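Local structure of AlgW protein (Pseudomonas aeruginosa, 7CO3) at residues Ala65-Tyr70 / Ile131-Arg136. The protein is an HtrA-type protease of the peptidase S1C family that probably cleaves proteins as a serine endopeptidase and carries a PDZ domain. The protein carries 1 engineered substitution. Residues are numbered along the deposited sequence; the frame is centred on the assembly and turned at random.
Sequences AVANLY and IIVALR
Asn68 and Tyr70 pair with Ala134 and Ile132 in an antiparallel ladder that closes the six-stranded N-terminal barrel of a trypsin-like protease fold, joining its first strand, 66-72, to strand 130-134. Four backbone hydrogen bonds make the seam. Asn68 and Ala134 form one hydrogen-bonded pair, with Ala134 N 2.8 Å from Asn68 O; Tyr70 and Ile132 form the next, where Ile132 N meets Tyr70 O almost straight (175° at the hydrogen). Between them lies the non-hydrogen-bonded pair Leu69-Val133, whose CA-H groups turn to the carbonyls of Ile132 and Asn68. Past the Asn68-Ala134 pair, toward Val66 and Arg136, the direct bonds give way to a bridging water, which donates to Val66 O (2.7 Å) and accepts from Arg136 N (2.8 Å).

Side chains alternate across the sheet. Leu69 and Val133 share one face, buried and wholly apolar, as suits the barrel interior. They run side by side, CD2 of Leu69 touching CG2 of Val133 at 3.5 Å, and Leu69 continues onto Val124 and Thr125 of helix 122-125. Ala67 CB and Leu135 CD2 extend this apolar packing. Ala67 points toward the other strand, and its lone methyl fits close against it: CB is 3.4 Å from Ala134 O and also touches Val133 CG1 and Leu135 CD2.

Asn68, Tyr70, Ile132 and Ala134 occupy the other, partly exposed face, where polar groups are tolerated. With CG of Tyr70 beside its own backbone N (chi1 -52°), the ring leans back along the strand toward Asn68, and Asn68 ND2 gives a weak, bent hydrogen bond to Tyr70 OH. Ala134 is short enough to sit beside this ring, its CB meeting the ring edge near the ring plane, 3.8 Å from Tyr70 CE2.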
# COMPACT_ATOMS: atom_id res chain seq x y z
N ALA B 65 3.13 21.53 -11.83
CA ALA B 65 1.88 21.67 -12.55
C ALA B 65 0.71 20.96 -11.87
O ALA B 65 -0.36 20.81 -12.48
CB ALA B 65 2.03 21.14 -13.97
N VAL B 66 0.88 20.50 -10.62
CA VAL B 66 -0.21 19.92 -9.85
C VAL B 66 -0.47 20.83 -8.66
O VAL B 66 0.46 21.20 -7.95
CB VAL B 66 0.12 18.48 -9.40
CG1 VAL B 66 -1.09 17.82 -8.66
CG2 VAL B 66 0.58 17.68 -10.61
N ALA B 67 -1.73 21.21 -8.47
CA ALA B 67 -2.11 22.17 -7.44
C ALA B 67 -3.01 21.50 -6.41
O ALA B 67 -3.63 20.47 -6.69
CB ALA B 67 -2.85 23.38 -8.04
N ASN B 68 -3.10 22.13 -5.23
CA ASN B 68 -4.12 21.80 -4.24
C ASN B 68 -5.40 22.63 -4.45
O ASN B 68 -5.34 23.83 -4.76
CB ASN B 68 -3.58 22.03 -2.82
CG ASN B 68 -2.36 21.16 -2.52
OD1 ASN B 68 -2.14 20.15 -3.16
ND2 ASN B 68 -1.56 21.57 -1.55
N LEU B 69 -6.54 21.99 -4.23
CA LEU B 69 -7.85 22.63 -4.29
C LEU B 69 -8.46 22.62 -2.90
O LEU B 69 -8.47 21.58 -2.23
CB LEU B 69 -8.79 21.90 -5.26
CG LEU B 69 -8.62 21.99 -6.80
CD1 LEU B 69 -9.86 21.45 -7.48
CD2 LEU B 69 -8.30 23.43 -7.33
N TYR B 70 -8.98 23.78 -2.48
CA TYR B 70 -9.73 23.98 -1.24
C TYR B 70 -11.05 24.63 -1.61
O TYR B 70 -11.05 25.76 -2.10
CB TYR B 70 -8.98 24.86 -0.24
CG TYR B 70 -7.58 24.39 0.02
CD1 TYR B 70 -7.33 23.25 0.78
CD2 TYR B 70 -6.50 25.07 -0.52
CE1 TYR B 70 -6.05 22.80 1.00
CE2 TYR B 70 -5.21 24.63 -0.31
CZ TYR B 70 -4.99 23.50 0.45
OH TYR B 70 -3.71 23.08 0.65
N ILE B 131 -13.59 28.36 -4.73
CA ILE B 131 -12.55 27.39 -5.07
C ILE B 131 -11.21 28.12 -5.05
O ILE B 131 -10.99 29.02 -5.85
CB ILE B 131 -12.78 26.73 -6.44
CG1 ILE B 131 -14.13 26.04 -6.48
CG2 ILE B 131 -11.69 25.70 -6.78
CD1 ILE B 131 -14.59 25.72 -7.87
N ILE B 132 -10.34 27.73 -4.12
CA ILE B 132 -8.97 28.23 -4.07
C ILE B 132 -8.02 27.20 -4.66
O ILE B 132 -8.09 26.00 -4.36
CB ILE B 132 -8.55 28.59 -2.64
CG1 ILE B 132 -9.44 29.73 -2.11
CG2 ILE B 132 -7.09 28.98 -2.60
CD1 ILE B 132 -10.29 29.38 -0.93
N VAL B 133 -7.12 27.68 -5.52
CA VAL B 133 -6.06 26.92 -6.13
C VAL B 133 -4.77 27.31 -5.42
O VAL B 133 -4.47 28.50 -5.28
CB VAL B 133 -5.96 27.21 -7.63
CG1 VAL B 133 -4.63 26.80 -8.17
CG2 VAL B 133 -7.12 26.58 -8.41
N ALA B 134 -4.01 26.32 -4.94
CA ALA B 134 -2.74 26.58 -4.28
C ALA B 134 -1.64 25.87 -5.05
O ALA B 134 -1.62 24.63 -5.14
CB ALA B 134 -2.76 26.14 -2.81
N LEU B 135 -0.70 26.66 -5.59
CA LEU B 135 0.35 26.11 -6.43
C LEU B 135 1.54 25.68 -5.59
O LEU B 135 1.73 26.13 -4.46
CB LEU B 135 0.78 27.13 -7.48
CG LEU B 135 -0.34 27.56 -8.43
CD1 LEU B 135 0.23 28.49 -9.46
CD2 LEU B 135 -1.00 26.36 -9.09
N ARG B 136 2.35 24.79 -6.18
CA ARG B 136 3.55 24.30 -5.50
C ARG B 136 4.50 25.43 -5.11
O ARG B 136 5.22 25.32 -4.12
CB ARG B 136 4.28 23.31 -6.38
CG ARG B 136 5.25 22.47 -5.60
CD ARG B 136 5.83 21.40 -6.48
NE ARG B 136 7.13 20.96 -6.01
CZ ARG B 136 8.27 21.23 -6.63
NH1 ARG B 136 9.42 20.80 -6.14
NH2 ARG B 136 8.25 21.94 -7.76
O HOH W 1 1.33 23.66 -8.50
O HOH W 2 0.54 22.49 -4.88